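CDP-glucose 4,6-dehydratase (Salmonella enterica subsp. enterica serovar Typhi, PDB 1WVG) catalyses the NAD(+)-dependent dehydration of CDP-D-glucose to CDP-4-dehydro-6-deoxy-D-glucose, a step in making CDP-3,6-dideoxy-D-mannose for the lipopolysaccharide O-antigen. Local coordinates at residues 26-31 and 351-356; 4-9 and 248-253; 214-219 and 335-340. One frame throughout, in Å; residues are numbered along the deposited sequence.

Interaction 1. Residues 26-31 and 351-356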
loop_
_atom_site.group_PDB
_atom_site.type_symbol
_atom_site.label_atom_id
_atom_site.label_comp_id
_atom_site.label_asym_id
_atom_site.label_seq_id
_atom_site.Cartn_x
_atom_site.Cartn_y
_atom_site.Cartn_z
ATOM N N SER A 26 -10.194 -8.797 -36.216
ATOM C CA SER A 26 -9.784 -8.795 -37.623
ATOM C C SER A 26 -10.895 -8.334 -38.571
ATOM O O SER A 26 -10.725 -7.552 -39.521
ATOM C CB SER A 26 -9.247 -10.160 -38.005
ATOM O OG SER A 26 -8.229 -10.523 -37.096
ATOM N N LEU A 27 -12.076 -8.836 -38.286
ATOM C CA LEU A 27 -13.210 -8.451 -39.050
ATOM C C LEU A 27 -13.412 -6.936 -38.997
ATOM O O LEU A 27 -13.515 -6.244 -40.023
ATOM C CB LEU A 27 -14.404 -9.134 -38.440
ATOM C CG LEU A 27 -15.623 -8.889 -39.290
ATOM C CD1 LEU A 27 -15.310 -9.334 -40.709
ATOM C CD2 LEU A 27 -16.757 -9.760 -38.749
ATOM N N TRP A 28 -13.451 -6.412 -37.772
ATOM C CA TRP A 28 -13.635 -4.979 -37.574
ATOM C C TRP A 28 -12.650 -4.186 -38.403
ATOM O O TRP A 28 -12.984 -3.273 -39.177
ATOM C CB TRP A 28 -13.385 -4.601 -36.089
ATOM C CG TRP A 28 -14.051 -3.289 -35.718
ATOM C CD1 TRP A 28 -14.379 -2.283 -36.582
ATOM C CD2 TRP A 28 -14.529 -2.879 -34.408
ATOM N NE1 TRP A 28 -15.022 -1.271 -35.905
ATOM C CE2 TRP A 28 -15.117 -1.610 -34.560
ATOM C CE3 TRP A 28 -14.516 -3.463 -33.123
ATOM C CZ2 TRP A 28 -15.696 -0.936 -33.456
ATOM C CZ3 TRP A 28 -15.098 -2.812 -32.038
ATOM C CH2 TRP A 28 -15.679 -1.553 -32.214
ATOM N N LEU A 29 -11.391 -4.544 -38.148
ATOM C CA LEU A 29 -10.232 -3.933 -38.775
ATOM C C LEU A 29 -10.264 -3.979 -40.319
ATOM O O LEU A 29 -10.070 -2.964 -41.015
ATOM C CB LEU A 29 -8.917 -4.515 -38.196
ATOM C CG LEU A 29 -8.441 -3.888 -36.868
ATOM C CD1 LEU A 29 -7.022 -4.342 -36.474
ATOM C CD2 LEU A 29 -8.513 -2.355 -36.907
ATOM N N THR A 30 -10.504 -5.172 -40.886
ATOM C CA THR A 30 -10.511 -5.222 -42.346
ATOM C C THR A 30 -11.653 -4.399 -42.878
ATOM O O THR A 30 -11.579 -3.708 -43.897
ATOM C CB THR A 30 -10.564 -6.631 -42.904
ATOM O OG1 THR A 30 -11.785 -7.148 -42.491
ATOM C CG2 THR A 30 -9.463 -7.477 -42.304
ATOM N N GLU A 31 -12.741 -4.460 -42.140
ATOM C CA GLU A 31 -13.892 -3.683 -42.525
ATOM C C GLU A 31 -13.566 -2.205 -42.564
ATOM O O GLU A 31 -14.236 -1.466 -43.282
ATOM C CB GLU A 31 -15.079 -3.928 -41.594
ATOM C CG GLU A 31 -16.368 -3.209 -42.030
ATOM C CD GLU A 31 -17.466 -3.346 -41.004
ATOM O OE1 GLU A 31 -18.354 -4.185 -41.079
ATOM O OE2 GLU A 31 -17.364 -2.464 -40.018
ATOM N N SER A 351 -21.375 -2.500 -36.963
ATOM C CA SER A 351 -21.976 -1.253 -37.385
ATOM C C SER A 351 -22.884 -0.630 -36.323
ATOM O O SER A 351 -22.909 0.567 -36.068
ATOM C CB SER A 351 -22.782 -1.487 -38.654
ATOM O OG SER A 351 -24.132 -1.144 -38.385
ATOM N N ASP A 352 -23.678 -1.468 -35.706
ATOM C CA ASP A 352 -24.583 -1.007 -34.682
ATOM C C ASP A 352 -23.777 -0.418 -33.550
ATOM O O ASP A 352 -24.155 0.558 -32.932
ATOM C CB ASP A 352 -25.327 -2.225 -34.080
ATOM C CG ASP A 352 -26.476 -2.759 -34.894
ATOM O OD1 ASP A 352 -26.893 -2.155 -35.862
ATOM O OD2 ASP A 352 -26.980 -3.910 -34.451
ATOM N N TYR A 353 -22.672 -1.084 -33.239
ATOM C CA TYR A 353 -21.854 -0.613 -32.157
ATOM C C TYR A 353 -21.272 0.701 -32.538
ATOM O O TYR A 353 -21.237 1.625 -31.734
ATOM C CB TYR A 353 -20.724 -1.579 -31.737
ATOM C CG TYR A 353 -19.947 -1.176 -30.479
ATOM C CD1 TYR A 353 -20.325 -1.607 -29.208
ATOM C CD2 TYR A 353 -18.794 -0.396 -30.570
ATOM C CE1 TYR A 353 -19.588 -1.270 -28.073
ATOM C CE2 TYR A 353 -18.069 0.001 -29.447
ATOM C CZ TYR A 353 -18.473 -0.441 -28.192
ATOM O OH TYR A 353 -17.744 -0.099 -27.078
ATOM N N MET A 354 -20.800 0.766 -33.762
ATOM C CA MET A 354 -20.220 2.017 -34.198
ATOM C C MET A 354 -21.247 3.134 -34.157
ATOM O O MET A 354 -20.936 4.321 -34.100
ATOM C CB MET A 354 -19.641 1.898 -35.608
ATOM C CG MET A 354 -18.500 0.916 -35.627
ATOM S SD MET A 354 -16.923 1.758 -35.877
ATOM C CE MET A 354 -16.323 0.786 -37.282
ATOM N N SER A 355 -22.506 2.745 -34.203
ATOM C CA SER A 355 -23.562 3.734 -34.151
ATOM C C SER A 355 -23.908 4.091 -32.702
ATOM O O SER A 355 -24.230 5.243 -32.426
ATOM C CB SER A 355 -24.776 3.311 -34.963
ATOM O OG SER A 355 -24.344 2.496 -36.035
ATOM N N ALA A 356 -23.820 3.094 -31.790
ATOM C CA ALA A 356 -24.107 3.203 -30.354
ATOM C C ALA A 356 -23.304 4.329 -29.707
ATOM O O ALA A 356 -23.864 5.221 -29.059
ATOM C CB ALA A 356 -23.867 1.863 -29.648
#
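Trp28 meets Tyr353 and Met354 with successive parts of its indole. At the far end of the six-membered ring, CH2 of Trp28 lies 3.7 Å from CD2 of Tyr353. The two ring planes stand at 83° and meet obliquely, with centroids 5.9 Å apart. Met354 comes to the indole edge: its SD is 4.7 Å from the centroid of the five-membered ring and lies in the ring plane, a Met-aromatic contact of the edge type. The same sulfur is 3.6 Å from Trp28 NE1 and accepts at most a weak hydrogen bond; the position of NE1 is itself less certain because the modelled methyl CE of Met354 crowds it. With CG anti to the backbone N (chi1 -158°), the indole of Trp28 is turned toward 351-356, and side chains from both helices bridge the 12.6 Å between the local helix axes. Those axes cross at -74°, and the contact joins helix 20-31 of the Rossmann fold, which follows the first strand of its parallel sheet, to helix 342-355 near the C-terminus. Around the indole, Leu236, Leu239, Ser240 and Ile243 of helix 236-251 pack against Trp28, while Ile350 touches it from helix 342-355. The phenol of Tyr353 is held by hydrogen bonds between OH and both Glu237 and Ser240, and its ring also makes an edge-to-face contact with Trp320. Next to Tyr353 in sequence, Asp352 forms a salt bridge with Arg328, tying helix 342-355 to helix 322-337.

Interaction 2. Residues 4-9 and 248-253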
loop_
_atom_site.group_PDB
_atom_site.type_symbol
_atom_site.label_atom_id
_atom_site.label_comp_id
_atom_site.label_asym_id
_atom_site.label_seq_id
_atom_site.Cartn_x
_atom_site.Cartn_y
_atom_site.Cartn_z
ATOM N N LYS A 4 -12.091 5.305 -38.690
ATOM C CA LYS A 4 -12.159 4.482 -39.906
ATOM C C LYS A 4 -11.111 4.915 -40.903
ATOM O O LYS A 4 -10.524 4.100 -41.602
ATOM C CB LYS A 4 -13.528 4.580 -40.592
ATOM C CG LYS A 4 -14.738 4.281 -39.704
ATOM C CD LYS A 4 -15.943 3.659 -40.420
ATOM C CE LYS A 4 -16.777 2.701 -39.547
ATOM N NZ LYS A 4 -16.774 1.290 -39.993
ATOM N N ASN A 5 -10.868 6.237 -40.945
ATOM C CA ASN A 5 -9.895 6.817 -41.865
ATOM C C ASN A 5 -8.473 6.585 -41.426
ATOM O O ASN A 5 -7.550 6.490 -42.246
ATOM C CB ASN A 5 -10.129 8.320 -42.137
ATOM C CG ASN A 5 -11.520 8.633 -42.667
ATOM O OD1 ASN A 5 -12.383 9.175 -41.943
ATOM N ND2 ASN A 5 -11.734 8.314 -43.945
ATOM N N PHE A 6 -8.298 6.497 -40.117
ATOM C CA PHE A 6 -6.975 6.239 -39.646
ATOM C C PHE A 6 -6.581 4.853 -40.102
ATOM O O PHE A 6 -5.444 4.602 -40.459
ATOM C CB PHE A 6 -6.980 6.287 -38.107
ATOM C CG PHE A 6 -5.731 5.658 -37.562
ATOM C CD1 PHE A 6 -4.571 6.406 -37.364
ATOM C CD2 PHE A 6 -5.697 4.308 -37.222
ATOM C CE1 PHE A 6 -3.400 5.828 -36.869
ATOM C CE2 PHE A 6 -4.550 3.714 -36.701
ATOM C CZ PHE A 6 -3.394 4.476 -36.530
ATOM N N TRP A 7 -7.562 3.946 -40.080
ATOM C CA TRP A 7 -7.378 2.540 -40.411
ATOM C C TRP A 7 -7.066 2.145 -41.848
ATOM O O TRP A 7 -6.290 1.224 -42.156
ATOM C CB TRP A 7 -8.496 1.700 -39.781
ATOM C CG TRP A 7 -8.347 1.813 -38.297
ATOM C CD1 TRP A 7 -9.066 2.595 -37.468
ATOM C CD2 TRP A 7 -7.325 1.191 -37.502
ATOM N NE1 TRP A 7 -8.593 2.467 -36.176
ATOM C CE2 TRP A 7 -7.511 1.615 -36.175
ATOM C CE3 TRP A 7 -6.281 0.314 -37.788
ATOM C CZ2 TRP A 7 -6.681 1.168 -35.143
ATOM C CZ3 TRP A 7 -5.438 -0.125 -36.762
ATOM C CH2 TRP A 7 -5.652 0.299 -35.448
ATOM N N GLN A 8 -7.688 2.873 -42.740
ATOM C CA GLN A 8 -7.513 2.634 -44.150
ATOM C C GLN A 8 -6.071 2.405 -44.581
ATOM O O GLN A 8 -5.199 3.242 -44.386
ATOM C CB GLN A 8 -8.059 3.890 -44.856
ATOM C CG GLN A 8 -9.550 3.744 -45.216
ATOM C CD GLN A 8 -9.733 2.666 -46.274
ATOM O OE1 GLN A 8 -10.815 2.072 -46.408
ATOM N NE2 GLN A 8 -8.668 2.416 -47.033
ATOM N N GLY A 9 -5.781 1.283 -45.221
ATOM C CA GLY A 9 -4.422 1.028 -45.716
ATOM C C GLY A 9 -3.375 0.620 -44.674
ATOM O O GLY A 9 -2.286 0.145 -45.052
ATOM N N ARG A 248 -4.055 6.398 -30.771
ATOM C CA ARG A 248 -3.301 7.304 -29.921
ATOM C C ARG A 248 -1.835 6.981 -29.871
ATOM O O ARG A 248 -0.999 7.866 -29.938
ATOM C CB ARG A 248 -3.873 7.316 -28.527
ATOM C CG ARG A 248 -5.315 7.755 -28.672
ATOM C CD ARG A 248 -5.402 9.250 -28.949
ATOM N NE ARG A 248 -6.112 9.885 -27.850
ATOM C CZ ARG A 248 -5.899 11.105 -27.375
ATOM N NH1 ARG A 248 -4.993 11.934 -27.904
ATOM N NH2 ARG A 248 -6.637 11.499 -26.326
ATOM N N LEU A 249 -1.512 5.702 -29.779
ATOM C CA LEU A 249 -0.102 5.305 -29.737
ATOM C C LEU A 249 0.574 5.649 -31.046
ATOM O O LEU A 249 1.774 5.905 -31.104
ATOM C CB LEU A 249 0.124 3.782 -29.502
ATOM C CG LEU A 249 -0.084 3.308 -28.060
ATOM C CD1 LEU A 249 -0.279 1.779 -28.043
ATOM C CD2 LEU A 249 1.130 3.707 -27.212
ATOM N N TYR A 250 -0.218 5.598 -32.109
ATOM C CA TYR A 250 0.320 5.871 -33.430
ATOM C C TYR A 250 0.972 7.236 -33.515
ATOM O O TYR A 250 2.092 7.409 -34.016
ATOM C CB TYR A 250 -0.747 5.753 -34.520
ATOM C CG TYR A 250 -0.090 5.361 -35.809
ATOM C CD1 TYR A 250 0.020 4.015 -36.156
ATOM C CD2 TYR A 250 0.423 6.321 -36.687
ATOM C CE1 TYR A 250 0.626 3.624 -37.353
ATOM C CE2 TYR A 250 1.029 5.948 -37.891
ATOM C CZ TYR A 250 1.136 4.591 -38.221
ATOM O OH TYR A 250 1.744 4.193 -39.397
ATOM N N THR A 251 0.252 8.204 -32.992
ATOM C CA THR A 251 0.779 9.532 -33.003
ATOM C C THR A 251 1.463 10.063 -31.714
ATOM O O THR A 251 2.357 10.902 -31.817
ATOM C CB THR A 251 -0.261 10.406 -33.657
ATOM O OG1 THR A 251 -1.505 10.108 -33.051
ATOM C CG2 THR A 251 -0.243 9.970 -35.125
ATOM N N GLU A 252 1.082 9.552 -30.512
ATOM C CA GLU A 252 1.637 9.929 -29.186
ATOM C C GLU A 252 2.059 8.726 -28.362
ATOM O O GLU A 252 1.573 8.443 -27.256
ATOM C CB GLU A 252 0.690 10.808 -28.361
ATOM C CG GLU A 252 -0.052 11.833 -29.241
ATOM C CD GLU A 252 -1.088 12.622 -28.487
ATOM O OE1 GLU A 252 -0.853 13.233 -27.459
ATOM O OE2 GLU A 252 -2.273 12.545 -29.022
ATOM N N GLY A 253 2.985 8.018 -28.964
ATOM C CA GLY A 253 3.512 6.818 -28.389
ATOM C C GLY A 253 3.931 7.009 -26.973
ATOM O O GLY A 253 3.402 6.365 -26.081
#
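The edge of the Phe6 ring points at the face of Tyr250 in a T-shaped pair, with planes at 81° and centroids 5.1 Å apart. The corner formed by CE1 and CZ of Phe6 does the touching: CZ is 3.5 Å from Tyr250 CD1, and CE1 is 3.5 Å from Tyr250 CB, so the edge sits over the root of the tyrosine ring rather than its hydroxyl end. In the plane of the Phe6 ring, CD1 of Trp7 is a further edge neighbour. Phe6 CD2 in turn lies 3.4 Å above the plane of the Trp7 indole, over its centre. Both Phe6 (chi1 164°) and Tyr250 have CG anti to the backbone N, and both side chains leave their backbones toward the opposite segment, across the gap between helix 4-7 and the end of helix 236-251. Ile83 of strand 83-86 touches both rings, which places this surface contact beside the parallel sheet of the Rossmann fold. Trp7 NE1 is hydrogen-bonded to Gln247 OE1, a second link between the two helices. No hydrogen bond joins the two segments directly; the attraction between the rings is dispersive and quadrupolar, and Lys10, in cation-pi contact with both, probably adds an electrostatic term.

Interaction 3. Residues 214-219 and 335-340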
loop_
_atom_site.group_PDB
_atom_site.type_symbol
_atom_site.label_atom_id
_atom_site.label_comp_id
_atom_site.label_asym_id
_atom_site.label_seq_id
_atom_site.Cartn_x
_atom_site.Cartn_y
_atom_site.Cartn_z
ATOM N N SER A 214 -26.076 -25.730 -24.025
ATOM C CA SER A 214 -27.130 -26.446 -23.304
ATOM C C SER A 214 -28.484 -26.032 -23.809
ATOM O O SER A 214 -29.343 -26.843 -24.142
ATOM C CB SER A 214 -27.080 -26.100 -21.841
ATOM O OG SER A 214 -25.791 -26.435 -21.346
ATOM N N PHE A 215 -28.675 -24.740 -23.880
ATOM C CA PHE A 215 -29.950 -24.297 -24.364
ATOM C C PHE A 215 -30.306 -24.885 -25.711
ATOM O O PHE A 215 -31.414 -25.384 -25.948
ATOM C CB PHE A 215 -30.012 -22.771 -24.426
ATOM C CG PHE A 215 -30.145 -22.220 -23.023
ATOM C CD1 PHE A 215 -29.966 -23.042 -21.907
ATOM C CD2 PHE A 215 -30.432 -20.872 -22.806
ATOM C CE1 PHE A 215 -30.064 -22.558 -20.596
ATOM C CE2 PHE A 215 -30.536 -20.371 -21.504
ATOM C CZ PHE A 215 -30.355 -21.207 -20.397
ATOM N N GLU A 216 -29.339 -24.755 -26.592
ATOM C CA GLU A 216 -29.424 -25.204 -27.957
ATOM C C GLU A 216 -29.972 -26.614 -28.044
ATOM O O GLU A 216 -30.898 -26.878 -28.802
ATOM C CB GLU A 216 -27.993 -25.263 -28.494
ATOM C CG GLU A 216 -27.671 -24.285 -29.624
ATOM C CD GLU A 216 -26.475 -24.803 -30.365
ATOM O OE1 GLU A 216 -25.364 -24.939 -29.836
ATOM O OE2 GLU A 216 -26.759 -25.158 -31.611
ATOM N N ASN A 217 -29.323 -27.482 -27.258
ATOM C CA ASN A 217 -29.605 -28.902 -27.146
ATOM C C ASN A 217 -30.562 -29.209 -26.042
ATOM O O ASN A 217 -30.364 -30.177 -25.335
ATOM C CB ASN A 217 -28.340 -29.746 -26.887
ATOM C CG ASN A 217 -27.365 -29.666 -28.051
ATOM O OD1 ASN A 217 -27.738 -29.315 -29.180
ATOM N ND2 ASN A 217 -26.106 -29.987 -27.789
ATOM N N ASN A 218 -31.585 -28.389 -25.925
ATOM C CA ASN A 218 -32.617 -28.532 -24.913
ATOM C C ASN A 218 -32.194 -29.250 -23.650
ATOM O O ASN A 218 -32.908 -30.122 -23.158
ATOM C CB ASN A 218 -33.964 -29.039 -25.458
ATOM C CG ASN A 218 -34.416 -28.228 -26.656
ATOM O OD1 ASN A 218 -35.063 -27.154 -26.500
ATOM N ND2 ASN A 218 -34.031 -28.712 -27.852
ATOM N N GLN A 219 -31.033 -28.864 -23.130
ATOM C CA GLN A 219 -30.492 -29.429 -21.908
ATOM C C GLN A 219 -30.332 -28.301 -20.907
ATOM O O GLN A 219 -30.368 -27.126 -21.311
ATOM C CB GLN A 219 -29.134 -30.103 -22.169
ATOM C CG GLN A 219 -29.286 -31.446 -22.877
ATOM C CD GLN A 219 -28.034 -32.298 -22.805
ATOM O OE1 GLN A 219 -26.947 -31.810 -23.177
ATOM N NE2 GLN A 219 -28.200 -33.543 -22.364
ATOM N N ALA A 335 -29.810 -16.674 -34.891
ATOM C CA ALA A 335 -29.680 -16.432 -36.321
ATOM C C ALA A 335 -28.777 -17.467 -36.975
ATOM O O ALA A 335 -29.040 -18.005 -38.046
ATOM C CB ALA A 335 -29.151 -15.034 -36.570
ATOM N N TRP A 336 -27.695 -17.734 -36.270
ATOM C CA TRP A 336 -26.713 -18.667 -36.701
ATOM C C TRP A 336 -27.374 -19.999 -36.868
ATOM O O TRP A 336 -27.228 -20.705 -37.865
ATOM C CB TRP A 336 -25.674 -18.815 -35.575
ATOM C CG TRP A 336 -24.716 -19.912 -35.889
ATOM C CD1 TRP A 336 -23.960 -19.972 -37.019
ATOM C CD2 TRP A 336 -24.436 -21.104 -35.137
ATOM N NE1 TRP A 336 -23.202 -21.108 -37.006
ATOM C CE2 TRP A 336 -23.467 -21.827 -35.869
ATOM C CE3 TRP A 336 -24.879 -21.612 -33.915
ATOM C CZ2 TRP A 336 -22.970 -23.061 -35.437
ATOM C CZ3 TRP A 336 -24.375 -22.817 -33.477
ATOM C CH2 TRP A 336 -23.428 -23.528 -34.223
ATOM N N ILE A 337 -28.109 -20.307 -35.820
ATOM C CA ILE A 337 -28.848 -21.537 -35.695
ATOM C C ILE A 337 -29.795 -21.819 -36.865
ATOM O O ILE A 337 -29.820 -22.941 -37.402
ATOM C CB ILE A 337 -29.520 -21.601 -34.341
ATOM C CG1 ILE A 337 -28.714 -22.506 -33.413
ATOM C CG2 ILE A 337 -30.976 -22.048 -34.477
ATOM C CD1 ILE A 337 -29.104 -22.339 -31.941
ATOM N N ARG A 338 -30.543 -20.785 -37.251
ATOM C CA ARG A 338 -31.488 -20.827 -38.345
ATOM C C ARG A 338 -30.765 -20.777 -39.658
ATOM O O ARG A 338 -31.398 -20.686 -40.705
ATOM C CB ARG A 338 -32.422 -19.635 -38.381
ATOM C CG ARG A 338 -32.609 -18.931 -37.061
ATOM C CD ARG A 338 -33.712 -17.891 -37.165
ATOM N NE ARG A 338 -33.236 -16.610 -37.671
ATOM C CZ ARG A 338 -33.122 -15.539 -36.875
ATOM N NH1 ARG A 338 -33.419 -15.587 -35.569
ATOM N NH2 ARG A 338 -32.677 -14.383 -37.377
ATOM N N GLY A 339 -29.443 -20.771 -39.608
ATOM C CA GLY A 339 -28.677 -20.731 -40.841
ATOM C C GLY A 339 -28.597 -19.387 -41.566
ATOM O O GLY A 339 -28.389 -19.313 -42.783
ATOM N N GLU A 340 -28.738 -18.318 -40.802
ATOM C CA GLU A 340 -28.620 -16.966 -41.295
ATOM C C GLU A 340 -27.186 -16.716 -41.752
ATOM O O GLU A 340 -26.268 -17.502 -41.415
ATOM C CB GLU A 340 -28.787 -16.076 -40.056
ATOM C CG GLU A 340 -30.249 -15.821 -39.740
ATOM C CD GLU A 340 -30.702 -14.797 -40.723
ATOM O OE1 GLU A 340 -30.337 -14.794 -41.885
ATOM O OE2 GLU A 340 -31.452 -13.879 -40.181
#
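Glu216 and Ile337 bring the two backbones nearest, with CA atoms 8.6 Å apart, close to where helix 207-216 and helix 322-337 both end at the protein surface. Both helices come after most of the Rossmann strands, in the C-terminal region that in extended short-chain dehydrogenases generally contributes much of the sugar-nucleotide-binding portion. The second helix closes in a Schellman motif: Gly339 takes a positive phi of 76°, its N bonds back to Trp336 O at 2.8 Å, and Glu340 N reaches Ala335 O at 2.8 Å, although the place of Ala335 O is less sure. Across the gap, the side chains of Glu216 and Ile337 lie alongside and run antiparallel to one another. CG of Glu216 lies 3.3 Å from Ile337 CD1, a close methylene-methyl contact, and the carboxylate continues alongside the isoleucine, placing OE2 3.8 Å from Ile337 CG1. The extended form of the glutamate beyond CG (chi2 -159°) carries the oxygen far enough to reach the indole as well: OE2 is 3.8 Å from Trp336 CZ3, approaching obliquely. Trp336 also meets Trp202 edge-to-face and packs on Met342 and Pro47. Ile337 and Phe215 both touch Trp283 of helix 272-283, so Trp283 meets side chains from both helix ends. Within 335-340, Arg338 NH2 and Glu340 OE2 form a salt bridge at 3.1 Å. Neither a hydrogen bond nor a salt bridge joins 214-219 to 335-340, so the contact is van der Waals packing of an acidic side chain's aliphatic part and carboxylate against apolar groups.

In the fold
Interactions 1 and 2 are neighbours, with centres 16 Å apart, and each pairs an N-terminal segment (26-31, 4-9) with a later helix. Leu29 of interaction 1 packs on Trp7 of interaction 2, and helix 236-251, which supplies Tyr250, also lies against Trp28. Interaction 3 is remote: its centre is 25 Å from interaction 1 and 39 Å from interaction 2. Its helix 322-337 runs on, through a short turn, into helix 342-355 of interaction 1. The segments follow in the order 4-9, 26-31, 214-219, 248-253, 335-340, 351-356. Thus the two consecutive C-terminal helices link contacts about 25 Å apart, one reaching the end of helix 207-216 and the next the first Rossmann helix.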